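Local coordinates for protein extracellular invertase (Aspergillus kawachii, PDB 5XH8) that probably hydrolyses sucrose and transfers fructosyl groups to make fructooligosaccharides such as 1-kestose, as a beta-fructofuranosidase of glycoside hydrolase family 32, at residues A[26-31]-A[367-372]; A[30-35]-A[598-603]; A[39-44]-A[345-350]; A[71-76]-A[419-424]; A[547-552]-A[562-567]. All blocks are in the same frame, centred on the assembly; numbering follows the deposited sequence.

How the contacts relate
The five contacts show how a beta-propeller and a C-terminal beta-sandwich are built and joined. Contacts 1, 2 and 4 involve loops or a helix near the domain junction, whereas contact 3 lies inside the propeller and contact 5 inside the sandwich. Every touching residue of contacts 1 and 5 is buried; contacts 2, 3 and 4 each include partly exposed side chains. Contacts 1 and 3 reach one sheet, and contacts 1 and 2 share Ala30 and His31. The chemistry differs: backbone pairing in contact 5, indole N-H bonds in contacts 2 and 3, an imidazole packed by leucine and held by two carboxylates of contact 5 in contact 1, and a threonine hydroxyl with water in contact 4.

Contact 1. Residues A[26-31]-A[367-372]; sequences WRPRAH and TGTLLL
His31 carries most of the meeting between residues 26-31 and 367-372, and it does so with its imidazole ring. Leu372 CD2 sits over one face in a CH-pi contact, 3.9 Å from the ring centroid, displaced toward the rim and 20° off the normal. In the plane of the ring, His31 CD2 comes to 3.2 Å from Leu370 O, and the CA of Leu371 is met at the edge as well. Nearer the backbone, His31 CB lies 3.5 Å from Thr369 OG1. That same carbonyl oxygen, Leu370 O, accepts the threonine hydroxyl, with Thr369 OG1 anti to its own backbone N (chi1 -173°) and 2.9 Å away.

No hydrogen bond joins the two segments directly; the polar atoms of the ring are held by a second shell. ND1 is bonded to Asp547 and NE2 to Glu552, whose OE2 also accepts from the backbone N of Leu372. With a carboxylate at each nitrogen, the imidazole may well be positively charged. Strand 366-385 belongs to the propeller and the two acids to the sandwich strands, which places the loop of residues 26-31 in the seam between the two domains of a family 32 glycoside hydrolase.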
# COMPACT_ATOMS: atom_id res chain seq x y z
N TRP A 26 7.05 -36.69 23.09
CA TRP A 26 8.18 -36.48 22.19
C TRP A 26 8.85 -35.10 22.37
O TRP A 26 9.72 -34.71 21.58
CB TRP A 26 7.69 -36.67 20.76
CG TRP A 26 7.38 -38.12 20.42
CD1 TRP A 26 8.13 -39.24 20.73
CD2 TRP A 26 6.26 -38.60 19.65
NE1 TRP A 26 7.54 -40.37 20.21
CE2 TRP A 26 6.39 -40.01 19.55
CE3 TRP A 26 5.16 -37.98 19.03
CZ2 TRP A 26 5.47 -40.80 18.87
CZ3 TRP A 26 4.24 -38.77 18.34
CH2 TRP A 26 4.41 -40.17 18.26
N ARG A 27 8.45 -34.41 23.42
CA ARG A 27 8.82 -33.02 23.66
C ARG A 27 10.27 -32.86 24.10
O ARG A 27 10.71 -33.48 25.07
CB ARG A 27 7.88 -32.42 24.70
CG ARG A 27 7.94 -30.90 24.82
CD ARG A 27 6.82 -30.36 25.69
NE ARG A 27 6.97 -28.92 25.88
CZ ARG A 27 6.62 -27.97 25.02
NH1 ARG A 27 6.02 -28.24 23.87
NH2 ARG A 27 6.86 -26.70 25.33
N PRO A 28 11.02 -32.00 23.41
CA PRO A 28 12.38 -31.76 23.85
C PRO A 28 12.43 -30.91 25.13
O PRO A 28 11.46 -30.20 25.45
CB PRO A 28 13.00 -31.06 22.65
CG PRO A 28 11.87 -30.32 22.03
CD PRO A 28 10.68 -31.20 22.22
N ARG A 29 13.55 -30.97 25.84
CA ARG A 29 13.80 -30.09 27.01
C ARG A 29 14.86 -29.01 26.83
O ARG A 29 14.89 -28.05 27.61
CB ARG A 29 14.15 -30.95 28.23
CG ARG A 29 15.49 -31.65 28.17
CD ARG A 29 15.86 -32.23 29.55
NE ARG A 29 14.92 -33.26 30.00
CZ ARG A 29 15.22 -34.48 30.47
NH1 ARG A 29 16.48 -34.92 30.63
NH2 ARG A 29 14.21 -35.28 30.82
N ALA A 30 15.74 -29.17 25.84
CA ALA A 30 16.89 -28.27 25.62
C ALA A 30 16.78 -27.44 24.32
O ALA A 30 17.79 -26.91 23.85
CB ALA A 30 18.17 -29.08 25.59
N HIS A 31 15.57 -27.32 23.76
CA HIS A 31 15.34 -26.61 22.49
C HIS A 31 14.36 -25.45 22.66
O HIS A 31 13.52 -25.44 23.56
CB HIS A 31 14.80 -27.58 21.44
CG HIS A 31 15.86 -28.41 20.78
ND1 HIS A 31 16.45 -29.48 21.41
CD2 HIS A 31 16.42 -28.33 19.56
CE1 HIS A 31 17.34 -30.02 20.60
NE2 HIS A 31 17.33 -29.35 19.46
N THR A 367 3.61 -28.40 17.84
CA THR A 367 4.07 -28.73 16.50
C THR A 367 5.30 -27.90 16.20
O THR A 367 5.24 -26.67 16.23
CB THR A 367 3.00 -28.40 15.44
OG1 THR A 367 1.77 -29.03 15.76
CG2 THR A 367 3.46 -28.85 14.06
N GLY A 368 6.41 -28.58 15.89
CA GLY A 368 7.64 -27.94 15.53
C GLY A 368 8.58 -27.55 16.67
O GLY A 368 8.19 -27.48 17.86
N THR A 369 9.81 -27.26 16.29
CA THR A 369 10.80 -26.71 17.19
C THR A 369 11.79 -25.91 16.37
O THR A 369 11.85 -26.07 15.15
CB THR A 369 11.53 -27.82 17.96
OG1 THR A 369 12.37 -27.26 18.97
CG2 THR A 369 12.37 -28.68 17.03
N LEU A 370 12.55 -25.04 17.05
CA LEU A 370 13.78 -24.54 16.48
C LEU A 370 14.87 -25.52 16.84
O LEU A 370 14.79 -26.20 17.88
CB LEU A 370 14.15 -23.15 17.03
CG LEU A 370 13.14 -22.03 16.85
CD1 LEU A 370 13.78 -20.67 17.16
CD2 LEU A 370 12.57 -22.04 15.45
N LEU A 371 15.89 -25.59 16.00
CA LEU A 371 17.10 -26.36 16.34
C LEU A 371 18.00 -25.57 17.31
O LEU A 371 17.73 -24.40 17.65
CB LEU A 371 17.83 -26.74 15.06
CG LEU A 371 16.97 -27.56 14.09
CD1 LEU A 371 17.81 -27.96 12.88
CD2 LEU A 371 16.40 -28.80 14.76
N LEU A 372 19.04 -26.23 17.81
CA LEU A 372 19.96 -25.60 18.74
C LEU A 372 20.59 -24.35 18.07
O LEU A 372 20.86 -24.36 16.88
CB LEU A 372 21.10 -26.56 19.11
CG LEU A 372 20.75 -27.91 19.76
CD1 LEU A 372 22.00 -28.78 19.75
CD2 LEU A 372 20.19 -27.68 21.16

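Contact 2. Residues A[30-35]-A[598-603]; sequences AHVLPP and DAWPDR
Trp600 and Arg603 of the C-terminal tail reach across to the carbonyls of His31 and Leu33. The tail forms a type I beta turn from Trp600 to Arg603, preceded by an Asx turn in which Asp598 OD1 accepts from the backbone N of Trp600. In this family 32 enzyme it follows the last sandwich strand, 585-594, and lies against the loop that leads into propeller strand 37-47.

Trp600 NE1 donates to His31 O at 2.9 Å, with an N-H...O angle of 155° and the acceptor nearly in the indole plane. Arg603 grips one atom end-on: both NH1 and NH2 donate to Leu33 O, the NH2 bond being 2.8 Å long and falling on a lone pair in the carbonyl plane. The chain of Arg603 is extended from CG to NE, and NH2 has a second, charged partner in Asp78.

Apolar and flat-group contacts fill in around these bonds. Ala599 CB packs 3.7 Å from Ala30 CA, and Val32 CG1 lies 4.2 Å from Trp600 CZ2. Pro35 crosses Arg603 at about a right angle, its CD 3.5 Å from Arg603 NH2. Both faces of the guanidinium are covered: Pro35 N lies over one, toward the rim, and Trp600 CD2 lies over the centre of the other, 3.4 Å above the guanidinium plane of Arg603.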
# COMPACT_ATOMS: atom_id res chain seq x y z
N ALA A 30 15.74 -29.17 25.84
CA ALA A 30 16.89 -28.27 25.62
C ALA A 30 16.78 -27.44 24.32
O ALA A 30 17.79 -26.91 23.85
CB ALA A 30 18.17 -29.08 25.59
N HIS A 31 15.57 -27.32 23.76
CA HIS A 31 15.34 -26.61 22.49
C HIS A 31 14.36 -25.45 22.66
O HIS A 31 13.52 -25.44 23.56
CB HIS A 31 14.80 -27.58 21.44
CG HIS A 31 15.86 -28.41 20.78
ND1 HIS A 31 16.45 -29.48 21.41
CD2 HIS A 31 16.42 -28.33 19.56
CE1 HIS A 31 17.34 -30.02 20.60
NE2 HIS A 31 17.33 -29.35 19.46
N VAL A 32 14.45 -24.48 21.74
CA VAL A 32 13.51 -23.35 21.70
C VAL A 32 12.22 -23.75 20.98
O VAL A 32 12.23 -24.06 19.79
CB VAL A 32 14.14 -22.08 21.03
CG1 VAL A 32 13.09 -20.99 20.80
CG2 VAL A 32 15.26 -21.57 21.88
N LEU A 33 11.12 -23.71 21.72
CA LEU A 33 9.81 -23.90 21.17
C LEU A 33 8.81 -23.23 22.14
O LEU A 33 9.13 -23.05 23.31
CB LEU A 33 9.52 -25.40 20.95
CG LEU A 33 9.12 -26.32 22.11
CD1 LEU A 33 8.80 -27.71 21.56
CD2 LEU A 33 10.20 -26.40 23.20
N PRO A 34 7.61 -22.88 21.67
CA PRO A 34 6.66 -22.19 22.56
C PRO A 34 6.15 -23.08 23.70
O PRO A 34 6.40 -24.30 23.69
CB PRO A 34 5.51 -21.80 21.61
CG PRO A 34 5.64 -22.74 20.45
CD PRO A 34 7.09 -23.04 20.31
N PRO A 35 5.44 -22.49 24.67
CA PRO A 35 4.87 -23.28 25.76
C PRO A 35 3.95 -24.39 25.28
O PRO A 35 3.93 -25.46 25.87
CB PRO A 35 4.14 -22.25 26.62
CG PRO A 35 4.86 -20.97 26.34
CD PRO A 35 5.18 -21.05 24.87
N ASP A 598 17.53 -28.26 31.18
CA ASP A 598 16.24 -27.59 30.98
C ASP A 598 16.47 -26.18 30.40
O ASP A 598 16.89 -25.26 31.09
CB ASP A 598 15.51 -27.52 32.32
CG ASP A 598 14.13 -26.94 32.21
OD1 ASP A 598 13.61 -26.68 31.09
OD2 ASP A 598 13.53 -26.73 33.29
N ALA A 599 16.15 -26.01 29.12
CA ALA A 599 16.29 -24.71 28.46
C ALA A 599 15.22 -23.72 28.87
O ALA A 599 15.35 -22.53 28.55
CB ALA A 599 16.33 -24.88 26.94
N TRP A 600 14.17 -24.19 29.56
CA TRP A 600 13.06 -23.38 30.01
C TRP A 600 12.84 -23.51 31.53
O TRP A 600 11.78 -23.95 31.94
CB TRP A 600 11.78 -23.77 29.22
CG TRP A 600 11.91 -23.48 27.76
CD1 TRP A 600 12.30 -24.36 26.78
CD2 TRP A 600 11.73 -22.22 27.10
NE1 TRP A 600 12.35 -23.74 25.56
CE2 TRP A 600 12.01 -22.42 25.73
CE3 TRP A 600 11.35 -20.95 27.54
CZ2 TRP A 600 11.92 -21.39 24.78
CZ3 TRP A 600 11.26 -19.92 26.60
CH2 TRP A 600 11.55 -20.15 25.23
N PRO A 601 13.80 -23.03 32.35
CA PRO A 601 13.71 -23.26 33.81
C PRO A 601 12.53 -22.62 34.51
O PRO A 601 12.18 -23.08 35.58
CB PRO A 601 15.04 -22.69 34.35
CG PRO A 601 15.48 -21.69 33.33
CD PRO A 601 15.01 -22.26 32.00
N ASP A 602 11.91 -21.60 33.92
CA ASP A 602 10.75 -20.95 34.53
C ASP A 602 9.41 -21.43 33.98
O ASP A 602 8.40 -20.91 34.41
CB ASP A 602 10.87 -19.43 34.42
CG ASP A 602 12.20 -18.91 34.97
OD1 ASP A 602 12.64 -19.36 36.04
OD2 ASP A 602 12.83 -18.05 34.32
N ARG A 603 9.40 -22.41 33.07
CA ARG A 603 8.19 -23.20 32.77
C ARG A 603 8.15 -24.49 33.60
O ARG A 603 9.21 -25.10 33.87
CB ARG A 603 8.20 -23.67 31.30
CG ARG A 603 8.00 -22.61 30.23
CD ARG A 603 8.07 -23.25 28.85
NE ARG A 603 8.19 -22.25 27.78
CZ ARG A 603 8.43 -22.53 26.50
NH1 ARG A 603 8.60 -23.79 26.11
NH2 ARG A 603 8.54 -21.55 25.60

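Contact 3. Residues A[39-44]-A[345-350]; sequences IGDPCL and YVWLSG
Ile39 opens the contact through its carbonyl, to which Trp347 NE1 donates at 2.9 Å. The bond is bent, 140° at the hydrogen, and the indole nitrogen stands well above the carbonyl plane. A water also donates to Ile39 O while accepting from the backbone N of Gly350, so this oxygen is bonded twice. At Gly40 the backbone covers the indole: its O is 3.4 Å from Trp347 CD1, over a face whose opposite side is met by Ser349 CA. Asp41 follows, with OD1 above the same face as Gly40 and 4.0 Å from Trp347 CE3; its OD2 turns to a bound glycerol. Pro42 packs by carbon, its CD 3.7 Å from Trp347 CB and its CG 3.3 Å from Tyr345 O.

The two propeller strands run nearly antiparallel, at 165°, yet their axes lie 6.6 Å apart and no backbone bond joins them; strand 366-385 pairs with both. The Asp-Pro pair recalls the N-terminal sequence motif of family 32, and the glycerol, probably from the crystallisation liquor, is consistent with a pocket there. With CG anti to the backbone N (chi1 179°), Trp347 is held beside the carboxylate by one N-H bond and packing on both faces.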
# COMPACT_ATOMS: atom_id res chain seq x y z
N ILE A 39 5.03 -23.72 16.14
CA ILE A 39 6.09 -22.81 15.84
C ILE A 39 6.38 -22.86 14.36
O ILE A 39 6.47 -23.96 13.74
CB ILE A 39 7.35 -23.04 16.71
CG1 ILE A 39 8.36 -21.90 16.48
CG2 ILE A 39 7.97 -24.43 16.47
CD1 ILE A 39 9.57 -21.91 17.39
N GLY A 40 6.54 -21.65 13.78
CA GLY A 40 6.92 -21.47 12.40
C GLY A 40 8.31 -20.85 12.32
O GLY A 40 9.13 -21.04 13.21
N ASP A 41 8.55 -20.07 11.26
CA ASP A 41 9.87 -19.47 10.97
C ASP A 41 10.37 -18.70 12.19
O ASP A 41 9.60 -17.89 12.75
CB ASP A 41 9.79 -18.43 9.84
CG ASP A 41 9.31 -18.98 8.52
OD1 ASP A 41 8.73 -20.08 8.49
OD2 ASP A 41 9.49 -18.27 7.50
N PRO A 42 11.64 -18.90 12.59
CA PRO A 42 12.20 -17.96 13.54
C PRO A 42 12.40 -16.60 12.84
O PRO A 42 12.50 -16.55 11.62
CB PRO A 42 13.53 -18.61 13.93
CG PRO A 42 13.93 -19.35 12.69
CD PRO A 42 12.65 -19.88 12.13
N CYS A 43 12.39 -15.52 13.61
CA CYS A 43 12.60 -14.17 13.09
C CYS A 43 12.72 -13.24 14.28
O CYS A 43 12.75 -13.69 15.44
CB CYS A 43 11.46 -13.73 12.14
SG CYS A 43 9.81 -13.81 12.86
N LEU A 44 12.87 -11.95 14.01
CA LEU A 44 12.76 -10.89 15.02
C LEU A 44 13.91 -10.84 16.05
O LEU A 44 13.91 -9.93 16.89
CB LEU A 44 11.37 -10.97 15.72
CG LEU A 44 10.98 -10.01 16.85
CD1 LEU A 44 9.54 -9.54 16.74
CD2 LEU A 44 11.22 -10.62 18.22
N TYR A 345 19.34 -19.83 14.23
CA TYR A 345 18.34 -20.83 14.59
C TYR A 345 17.65 -21.31 13.33
O TYR A 345 16.96 -20.55 12.64
CB TYR A 345 17.28 -20.26 15.54
CG TYR A 345 17.78 -19.87 16.89
CD1 TYR A 345 18.38 -18.63 17.10
CD2 TYR A 345 17.64 -20.72 17.98
CE1 TYR A 345 18.85 -18.26 18.35
CE2 TYR A 345 18.09 -20.36 19.24
CZ TYR A 345 18.71 -19.13 19.42
OH TYR A 345 19.17 -18.76 20.66
N VAL A 346 17.82 -22.59 13.04
CA VAL A 346 17.10 -23.27 11.98
C VAL A 346 15.75 -23.77 12.49
O VAL A 346 15.65 -24.22 13.62
CB VAL A 346 17.93 -24.47 11.48
CG1 VAL A 346 17.18 -25.27 10.41
CG2 VAL A 346 19.27 -23.99 10.94
N TRP A 347 14.72 -23.70 11.66
CA TRP A 347 13.40 -24.23 11.99
C TRP A 347 13.34 -25.70 11.61
O TRP A 347 13.78 -26.06 10.52
CB TRP A 347 12.32 -23.48 11.19
CG TRP A 347 10.89 -23.89 11.35
CD1 TRP A 347 10.24 -24.16 12.51
CD2 TRP A 347 9.92 -24.02 10.31
NE1 TRP A 347 8.93 -24.45 12.26
CE2 TRP A 347 8.70 -24.37 10.92
CE3 TRP A 347 9.96 -23.87 8.92
CZ2 TRP A 347 7.53 -24.58 10.19
CZ3 TRP A 347 8.80 -24.08 8.19
CH2 TRP A 347 7.60 -24.43 8.82
N LEU A 348 12.76 -26.51 12.48
CA LEU A 348 12.42 -27.90 12.16
C LEU A 348 10.90 -28.01 12.19
O LEU A 348 10.29 -28.11 13.27
CB LEU A 348 13.05 -28.88 13.16
CG LEU A 348 12.94 -30.38 12.81
CD1 LEU A 348 13.75 -30.68 11.57
CD2 LEU A 348 13.38 -31.28 13.98
N SER A 349 10.30 -27.93 11.01
CA SER A 349 8.87 -28.08 10.88
C SER A 349 8.41 -29.42 11.44
O SER A 349 9.03 -30.46 11.16
CB SER A 349 8.43 -27.98 9.41
OG SER A 349 7.08 -28.39 9.28
N GLY A 350 7.33 -29.39 12.21
CA GLY A 350 6.84 -30.59 12.90
C GLY A 350 5.98 -31.51 12.04
O GLY A 350 5.74 -32.65 12.44
O HOH W 1 6.08 -26.71 12.72

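Contact 4. Residues A[71-76]-A[419-424]; sequences DDLATY and ARETKA
The first turn of helix 420-426 meets the loop between strands 65-70 and 77-78, with Thr422 and Glu421 set against Leu73 and Asp72. Thr422 OG1 donates to Leu73 O in a short bond of 2.6 Å. The hydroxyl is anti to its own carbonyl carbon (chi1 -70°), which turns it out to the loop. A water donates to this same OG1, at 2.8 Å, and to Ala74 O; it is also hydrogen-bonded to Tyr76 OH, so that a single molecule links both segments.

Glu421 touches Asp72 O by its aliphatic part: CB comes to 3.2 Å from that oxygen. The chain bends at chi2 (96°), which sets CD; Glu421 OE1 lies 3.7 Å from Leu73 CD2. Outside the contact, OE1 forms a salt bridge with Arg341 and OE2 a hydrogen bond with Ser336. The helix follows the last strand of a propeller sheet and precedes the first strand of the sandwich, so it belongs to the connection between the two domains. At its N-cap position, Ala419 packs its CB 3.7 Å from Leu73 CD2.

The loop is held in shape from within by an Asx turn that extends to an Asx motif. Asp72 OD1 accepts from the backbone N of Ala74, at 2.9 Å, in the turn, and from that of Thr75 in the motif, both reaching it from the same face of the carboxylate. Asp72 OD2 takes the hydroxyl of Thr75.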
# COMPACT_ATOMS: atom_id res chain seq x y z
N ASP A 71 19.85 -14.68 28.83
CA ASP A 71 21.01 -13.96 29.34
C ASP A 71 22.27 -14.78 29.27
O ASP A 71 23.33 -14.29 29.68
CB ASP A 71 20.78 -13.41 30.76
CG ASP A 71 20.64 -14.51 31.82
OD1 ASP A 71 21.30 -15.54 31.73
OD2 ASP A 71 19.87 -14.30 32.75
N ASP A 72 22.18 -16.01 28.75
CA ASP A 72 23.34 -16.91 28.72
C ASP A 72 23.51 -17.67 27.40
O ASP A 72 24.52 -18.39 27.22
CB ASP A 72 23.24 -17.88 29.92
CG ASP A 72 21.95 -18.73 29.90
OD1 ASP A 72 21.20 -18.67 28.89
OD2 ASP A 72 21.67 -19.44 30.88
N LEU A 73 22.56 -17.50 26.47
CA LEU A 73 22.51 -18.28 25.23
C LEU A 73 22.48 -19.80 25.47
O LEU A 73 23.02 -20.59 24.70
CB LEU A 73 23.61 -17.87 24.24
CG LEU A 73 23.32 -18.18 22.76
CD1 LEU A 73 22.16 -17.36 22.20
CD2 LEU A 73 24.56 -17.99 21.90
N ALA A 74 21.76 -20.17 26.53
CA ALA A 74 21.52 -21.58 26.88
C ALA A 74 20.09 -21.78 27.29
O ALA A 74 19.40 -22.65 26.75
CB ALA A 74 22.46 -22.01 27.99
N THR A 75 19.64 -20.95 28.23
CA THR A 75 18.30 -21.02 28.78
C THR A 75 17.50 -19.76 28.41
O THR A 75 18.06 -18.69 28.16
CB THR A 75 18.35 -21.11 30.31
OG1 THR A 75 18.92 -19.90 30.83
CG2 THR A 75 19.17 -22.33 30.76
N TYR A 76 16.18 -19.90 28.45
CA TYR A 76 15.26 -18.87 27.95
C TYR A 76 14.15 -18.57 28.93
O TYR A 76 13.76 -19.43 29.73
CB TYR A 76 14.67 -19.31 26.59
CG TYR A 76 15.73 -19.62 25.59
CD1 TYR A 76 16.32 -20.88 25.54
CD2 TYR A 76 16.21 -18.64 24.71
CE1 TYR A 76 17.33 -21.17 24.65
CE2 TYR A 76 17.22 -18.92 23.80
CZ TYR A 76 17.78 -20.20 23.77
OH TYR A 76 18.78 -20.52 22.87
N ALA A 419 26.19 -23.41 19.45
CA ALA A 419 26.68 -22.26 20.20
C ALA A 419 27.32 -22.70 21.53
O ALA A 419 26.80 -23.61 22.22
CB ALA A 419 25.57 -21.27 20.46
N ARG A 420 28.42 -22.04 21.88
CA ARG A 420 29.32 -22.60 22.90
C ARG A 420 28.65 -22.86 24.23
O ARG A 420 28.84 -23.95 24.81
CB ARG A 420 30.61 -21.77 23.05
CG ARG A 420 30.45 -20.38 23.65
CD ARG A 420 31.68 -19.52 23.36
NE ARG A 420 31.89 -19.42 21.92
CZ ARG A 420 32.95 -18.85 21.33
NH1 ARG A 420 33.91 -18.26 22.05
NH2 ARG A 420 33.04 -18.85 20.01
N GLU A 421 27.83 -21.91 24.69
CA GLU A 421 27.20 -22.01 26.00
C GLU A 421 26.11 -23.09 26.04
O GLU A 421 25.92 -23.76 27.08
CB GLU A 421 26.61 -20.69 26.42
CG GLU A 421 27.59 -19.52 26.40
CD GLU A 421 27.54 -18.68 25.12
OE1 GLU A 421 27.27 -19.22 24.03
OE2 GLU A 421 27.82 -17.47 25.21
N THR A 422 25.41 -23.25 24.93
CA THR A 422 24.43 -24.32 24.78
C THR A 422 25.12 -25.69 24.74
O THR A 422 24.62 -26.64 25.36
CB THR A 422 23.57 -24.11 23.52
OG1 THR A 422 22.72 -22.99 23.75
CG2 THR A 422 22.71 -25.33 23.22
N LYS A 423 26.22 -25.82 24.01
CA LYS A 423 26.94 -27.09 23.99
C LYS A 423 27.41 -27.50 25.41
O LYS A 423 27.24 -28.67 25.80
CB LYS A 423 28.13 -27.05 23.03
CG LYS A 423 28.83 -28.39 22.92
CD LYS A 423 29.94 -28.39 21.88
CE LYS A 423 30.48 -29.80 21.69
NZ LYS A 423 31.74 -29.70 20.92
N ALA A 424 27.95 -26.55 26.17
CA ALA A 424 28.40 -26.83 27.54
C ALA A 424 27.22 -27.26 28.41
O ALA A 424 27.36 -28.19 29.23
CB ALA A 424 29.11 -25.62 28.15
O HOH W 2 19.96 -22.65 23.87

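Contact 5. Residues A[547-552]-A[562-567]; sequences DNSVLE and STWVRS
Val550 to Glu552 and Ser562 to Trp564 pair as antiparallel strands of a beta hairpin, 4.8 Å between axes and 159° apart in direction. Leu551 and Thr563 are the hydrogen-bonded pair, with Leu551 N to Thr563 O at 3.0 Å and Thr563 N to Leu551 O at 2.9 Å. Beyond the strand ends, Val565 N reaches Ser549 O in an almost straight bond of 2.7 Å (173°). A water donates to both Asn548 O and Val565 O.

On one face Trp564 lies beside Val550 and points the same way, with CZ3 3.7 Å from Val550 CG2. Ser549 OG meets the indole edge in plane, 3.4 Å from Trp564 CE3; that hydroxyl is bonded to Trp26 O. Above an indole face stands Arg566 NH1, and Trp564 NE1 is bonded to Ser349 O. On the other face Leu551 CD2 lies 4.0 Å from Thr563 CG2, and just past the strand end Val565 CG2 packs 3.8 Å from Leu551 CB.

That face meets strand 487-492 through Leu551, while Thr563 OG1 bonds Glu520. The Trp564 face turns to the propeller: Ser562 OG bonds Asp313, and Glu552, besides its bond to His31, makes a salt bridge with Arg374. Packing and polar or charged bonds together join the hairpin to the propeller.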
# COMPACT_ATOMS: atom_id res chain seq x y z
N ASP A 547 17.33 -35.11 21.77
CA ASP A 547 16.51 -34.43 22.77
C ASP A 547 15.07 -34.90 22.60
O ASP A 547 14.22 -34.25 21.96
CB ASP A 547 16.68 -32.90 22.60
CG ASP A 547 16.06 -32.13 23.70
OD1 ASP A 547 15.45 -32.71 24.64
OD2 ASP A 547 16.16 -30.88 23.64
N ASN A 548 14.83 -36.08 23.19
CA ASN A 548 13.58 -36.82 23.09
C ASN A 548 13.31 -37.28 21.65
O ASN A 548 13.75 -38.37 21.29
CB ASN A 548 12.42 -36.07 23.76
CG ASN A 548 11.40 -37.02 24.40
OD1 ASN A 548 11.50 -38.23 24.27
ND2 ASN A 548 10.43 -36.46 25.09
N SER A 549 12.59 -36.50 20.84
CA SER A 549 12.38 -36.82 19.43
C SER A 549 13.20 -35.96 18.48
O SER A 549 13.16 -36.19 17.28
CB SER A 549 10.90 -36.66 19.06
OG SER A 549 10.45 -35.32 19.16
N VAL A 550 13.92 -34.96 18.97
CA VAL A 550 14.72 -34.12 18.10
C VAL A 550 16.12 -34.69 17.99
O VAL A 550 16.83 -34.72 18.97
CB VAL A 550 14.80 -32.67 18.63
CG1 VAL A 550 15.60 -31.81 17.66
CG2 VAL A 550 13.41 -32.11 18.83
N LEU A 551 16.51 -35.12 16.79
CA LEU A 551 17.87 -35.57 16.51
C LEU A 551 18.61 -34.52 15.69
O LEU A 551 18.16 -34.13 14.62
CB LEU A 551 17.86 -36.91 15.73
CG LEU A 551 19.24 -37.38 15.20
CD1 LEU A 551 20.26 -37.62 16.31
CD2 LEU A 551 19.05 -38.63 14.37
N GLU A 552 19.77 -34.10 16.19
CA GLU A 552 20.70 -33.28 15.43
C GLU A 552 22.03 -34.02 15.30
O GLU A 552 22.64 -34.43 16.30
CB GLU A 552 20.88 -31.92 16.09
CG GLU A 552 19.58 -31.11 16.16
CD GLU A 552 19.76 -29.66 16.61
OE1 GLU A 552 20.77 -29.03 16.25
OE2 GLU A 552 18.86 -29.13 17.31
N SER A 562 19.34 -32.74 10.69
CA SER A 562 18.40 -32.85 11.81
C SER A 562 17.05 -33.39 11.38
O SER A 562 16.59 -33.13 10.27
CB SER A 562 18.25 -31.50 12.52
OG SER A 562 19.51 -30.90 12.70
N THR A 563 16.42 -34.13 12.28
CA THR A 563 15.18 -34.82 11.94
C THR A 563 14.41 -35.20 13.19
O THR A 563 14.85 -34.92 14.31
CB THR A 563 15.47 -36.06 11.06
OG1 THR A 563 14.23 -36.63 10.60
CG2 THR A 563 16.27 -37.12 11.86
N TRP A 564 13.24 -35.81 12.97
CA TRP A 564 12.37 -36.31 14.04
C TRP A 564 12.58 -37.82 14.25
O TRP A 564 12.52 -38.59 13.29
CB TRP A 564 10.89 -36.05 13.70
CG TRP A 564 10.56 -34.60 13.63
CD1 TRP A 564 10.36 -33.87 12.50
CD2 TRP A 564 10.41 -33.70 14.73
NE1 TRP A 564 10.10 -32.55 12.84
CE2 TRP A 564 10.11 -32.43 14.20
CE3 TRP A 564 10.45 -33.86 16.12
CZ2 TRP A 564 9.91 -31.30 15.01
CZ3 TRP A 564 10.25 -32.73 16.94
CH2 TRP A 564 9.98 -31.46 16.37
N VAL A 565 12.85 -38.21 15.50
CA VAL A 565 12.99 -39.62 15.86
C VAL A 565 11.96 -39.97 16.93
O VAL A 565 12.22 -39.91 18.11
CB VAL A 565 14.44 -39.99 16.25
CG1 VAL A 565 15.29 -40.06 15.00
CG2 VAL A 565 15.06 -39.03 17.26
N ARG A 566 10.76 -40.32 16.47
CA ARG A 566 9.62 -40.40 17.35
C ARG A 566 9.42 -41.84 17.89
O ARG A 566 8.41 -42.48 17.63
CB ARG A 566 8.39 -39.80 16.64
CG ARG A 566 8.50 -38.27 16.54
CD ARG A 566 7.22 -37.48 16.22
NE ARG A 566 7.19 -37.24 14.82
CZ ARG A 566 7.18 -36.08 14.15
NH1 ARG A 566 7.05 -34.86 14.68
NH2 ARG A 566 7.23 -36.22 12.84
N SER A 567 10.40 -42.32 18.67
CA SER A 567 10.30 -43.64 19.30
C SER A 567 9.24 -43.61 20.40
O SER A 567 9.08 -42.61 21.11
CB SER A 567 11.67 -44.12 19.83
OG SER A 567 12.02 -43.46 21.04
O HOH W 3 12.07 -40.77 21.07